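Local structure of Tautomerase_3 domain-containing protein (Corynebacterium halotolerans YIM 70093 = DSM 44683, 7M58) at the interface of chains A and B. The protein belongs to the cis-3-chloroacrylic acid dehalogenase (cis-CaaD) family of the tautomerase superfamily and probably acts as a hydrolase. Sequence-based numbering; all coordinates share one arbitrary frame. Chains: chain A/B, Tautomerase_3 domain-containing protein.

The interface of chains A and B. Residues chain A 40, 42; chain B 51-53, 62, 64, 101.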
ATOM      1  N   GLN A  40      -5.470 -13.055   3.348  1.00 25.88           N
ATOM      2  CA  GLN A  40      -5.516 -12.131   4.459  1.00 29.21           C
ATOM      3  C   GLN A  40      -6.391 -10.944   4.069  1.00 26.91           C
ATOM      4  O   GLN A  40      -6.295 -10.447   2.945  1.00 27.35           O
ATOM      5  CB  GLN A  40      -4.091 -11.679   4.817  1.00 28.19           C
ATOM      6  CG  GLN A  40      -4.002 -10.528   5.785  1.00 24.87           C
ATOM      7  CD  GLN A  40      -2.561 -10.129   6.045  1.00 31.70           C
ATOM      8  OE1 GLN A  40      -1.940 -10.578   7.012  1.00 30.02           O
ATOM      9  NE2 GLN A  40      -2.022  -9.277   5.184  1.00 30.91           N
ATOM     10  N   ILE A  42      -7.601  -7.113   5.580  1.00 24.34           N
ATOM     11  CA  ILE A  42      -7.344  -6.094   6.585  1.00 29.24           C
ATOM     12  C   ILE A  42      -8.298  -4.933   6.350  1.00 28.12           C
ATOM     13  O   ILE A  42      -8.513  -4.519   5.205  1.00 27.01           O
ATOM     14  CB  ILE A  42      -5.880  -5.633   6.549  1.00 20.64           C
ATOM     15  CG1 ILE A  42      -4.989  -6.735   7.087  1.00 23.77           C
ATOM     16  CG2 ILE A  42      -5.706  -4.430   7.403  1.00 30.88           C
ATOM     17  CD1 ILE A  42      -3.566  -6.639   6.569  1.00 31.03           C
TER
ATOM     18  N   LEU B  51      -8.597  -7.825  11.332  1.00 29.75           N
ATOM     19  CA  LEU B  51      -7.661  -8.656  10.594  1.00 30.45           C
ATOM     20  C   LEU B  51      -8.258 -10.050  10.444  1.00 28.81           C
ATOM     21  O   LEU B  51      -8.681 -10.657  11.428  1.00 31.28           O
ATOM     22  CB  LEU B  51      -6.307  -8.682  11.303  1.00 28.00           C
ATOM     23  CG  LEU B  51      -5.082  -8.818  10.391  1.00 34.94           C
ATOM     24  CD1 LEU B  51      -3.835  -8.388  11.159  1.00 32.16           C
ATOM     25  CD2 LEU B  51      -4.912 -10.199   9.762  1.00 35.20           C
ATOM     26  N   PHE B  52      -8.326 -10.542   9.219  1.00 29.84           N
ATOM     27  CA  PHE B  52      -8.884 -11.854   8.925  1.00 27.73           C
ATOM     28  C   PHE B  52      -7.863 -12.682   8.160  1.00 28.84           C
ATOM     29  O   PHE B  52      -7.114 -12.155   7.330  1.00 28.43           O
ATOM     30  CB  PHE B  52     -10.176 -11.748   8.106  1.00 28.51           C
ATOM     31  CG  PHE B  52     -11.325 -11.137   8.850  1.00 28.18           C
ATOM     32  CD1 PHE B  52     -11.369  -9.771   9.085  1.00 25.31           C
ATOM     33  CD2 PHE B  52     -12.384 -11.926   9.285  1.00 29.40           C
ATOM     34  CE1 PHE B  52     -12.430  -9.201   9.767  1.00 28.00           C
ATOM     35  CE2 PHE B  52     -13.468 -11.355   9.967  1.00 30.64           C
ATOM     36  CZ  PHE B  52     -13.489  -9.992  10.205  1.00 28.66           C
ATOM     37  N   LEU B  53      -7.820 -13.973   8.475  1.00 31.50           N
ATOM     38  CA  LEU B  53      -6.990 -14.961   7.802  1.00 26.43           C
ATOM     39  C   LEU B  53      -7.855 -16.147   7.401  1.00 22.64           C
ATOM     40  O   LEU B  53      -8.559 -16.706   8.242  1.00 29.55           O
ATOM     41  CB  LEU B  53      -5.846 -15.428   8.714  1.00 24.87           C
ATOM     42  CG  LEU B  53      -4.758 -14.391   8.927  1.00 26.84           C
ATOM     43  CD1 LEU B  53      -3.840 -14.801  10.075  1.00 28.50           C
ATOM     44  CD2 LEU B  53      -3.994 -14.126   7.630  1.00 24.22           C
ATOM     45  N   HIS B  62      -0.330 -11.839  15.008  1.00 29.23           N
ATOM     46  CA  HIS B  62      -0.087 -11.841  13.576  1.00 31.79           C
ATOM     47  C   HIS B  62       0.353 -10.447  13.146  1.00 29.32           C
ATOM     48  O   HIS B  62      -0.246  -9.449  13.558  1.00 28.42           O
ATOM     49  CB  HIS B  62      -1.346 -12.309  12.837  1.00 27.68           C
ATOM     50  CG  HIS B  62      -1.180 -12.415  11.364  1.00 24.08           C
ATOM     51  ND1 HIS B  62      -0.601 -13.510  10.759  1.00 34.96           N
ATOM     52  CD2 HIS B  62      -1.558 -11.586  10.364  1.00 25.56           C
ATOM     53  CE1 HIS B  62      -0.590 -13.331   9.449  1.00 29.44           C
ATOM     54  NE2 HIS B  62      -1.174 -12.175   9.184  1.00 30.51           N
ATOM     55  N   TRP B  64       1.770  -8.232   9.579  1.00 26.46           N
ATOM     56  CA  TRP B  64       1.989  -8.169   8.137  1.00 26.14           C
ATOM     57  C   TRP B  64       2.868  -6.970   7.822  1.00 27.56           C
ATOM     58  O   TRP B  64       2.538  -5.838   8.193  1.00 23.75           O
ATOM     59  CB  TRP B  64       0.674  -8.070   7.366  1.00 23.33           C
ATOM     60  CG  TRP B  64       0.856  -7.967   5.887  1.00 27.00           C
ATOM     61  CD1 TRP B  64       1.533  -8.839   5.062  1.00 28.07           C
ATOM     62  CD2 TRP B  64       0.392  -6.907   5.048  1.00 28.65           C
ATOM     63  NE1 TRP B  64       1.488  -8.395   3.761  1.00 28.55           N
ATOM     64  CE2 TRP B  64       0.801  -7.206   3.726  1.00 29.88           C
ATOM     65  CE3 TRP B  64      -0.343  -5.736   5.283  1.00 27.76           C
ATOM     66  CZ2 TRP B  64       0.506  -6.368   2.646  1.00 29.32           C
ATOM     67  CZ3 TRP B  64      -0.640  -4.918   4.214  1.00 33.07           C
ATOM     68  CH2 TRP B  64      -0.213  -5.233   2.906  1.00 30.60           C
ATOM     69  N   TRP B 101       4.103 -12.222   8.108  1.00 28.18           N
ATOM     70  CA  TRP B 101       4.006 -12.319   6.654  1.00 26.57           C
ATOM     71  C   TRP B 101       4.619 -11.064   6.050  1.00 29.53           C
ATOM     72  O   TRP B 101       4.320  -9.953   6.506  1.00 27.29           O
ATOM     73  CB  TRP B 101       2.563 -12.441   6.199  1.00 22.54           C
ATOM     74  CG  TRP B 101       1.881 -13.684   6.620  1.00 26.21           C
ATOM     75  CD1 TRP B 101       2.259 -14.538   7.607  1.00 24.81           C
ATOM     76  CD2 TRP B 101       0.642 -14.188   6.102  1.00 32.63           C
ATOM     77  NE1 TRP B 101       1.344 -15.561   7.728  1.00 24.58           N
ATOM     78  CE2 TRP B 101       0.343 -15.371   6.815  1.00 27.67           C
ATOM     79  CE3 TRP B 101      -0.242 -13.757   5.096  1.00 29.59           C
ATOM     80  CZ2 TRP B 101      -0.802 -16.129   6.558  1.00 27.65           C
ATOM     81  CZ3 TRP B 101      -1.378 -14.511   4.836  1.00 26.84           C
ATOM     82  CH2 TRP B 101      -1.647 -15.684   5.565  1.00 29.67           C
TER
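A:Gln40 reaches into chain B to meet B:His62 and B:Trp64 across the subunit boundary of this cis-CaaD-family trimer, a tautomerase-superfamily assembly in which strand 40-46 of chain A pairs antiparallel with the short strand 51-53 of chain B. A:Gln40 bridges to B:Leu53 and A:Ile42 to B:Leu51, a pairing that sends the side chains of A:Gln40 and A:Ile42 towards the aromatic residues of chain B.

The tight part surrounds the amide of A:Gln40. With CG anti to the backbone N (chi1 169°) and the chain extended beyond it, the amide is carried deep between B:His62 and B:Trp64. Its oxygen OE1 accepts a hydrogen bond from imidazole NE2 of B:His62 at 2.8 Å; the donor lies nearly on the line of the C=O bond (162°), and the oxygen sits in the imidazole plane. Amide and imidazole planes are almost perpendicular. Amide nitrogen NE2 of A:Gln40 lies over one face of the B:Trp64 indole, 3.2 Å from CG and offset towards the rim, with the amide plane turned 78° to the ring. Glutamine suits this place because its oxygen can accept the histidine N-H while its nitrogen packs over the broad, flat indole, where an N-H could point at the ring, though this is not seen. Within chain B, methyl CD1 of B:Leu53 covers a face of the B:His62 ring, and the histidine edge at CE1 stands over the rim of one B:Trp101 face, so the donor is probably held in orientation.

Packing is looser away from the amide. Branched A:Ile42 places CD1 3.6 Å from CE3 of B:Trp64, while the side chains of A:Ile42 and B:Leu51 lie side by side, CG1 to CG 3.9 Å, two branched aliphatics suited to an apolar strip. CB of A:Gln40 meets CD2 of B:Leu53 at 3.7 Å and, more distantly, the B:Trp101 rim at CZ3 (3.9 Å).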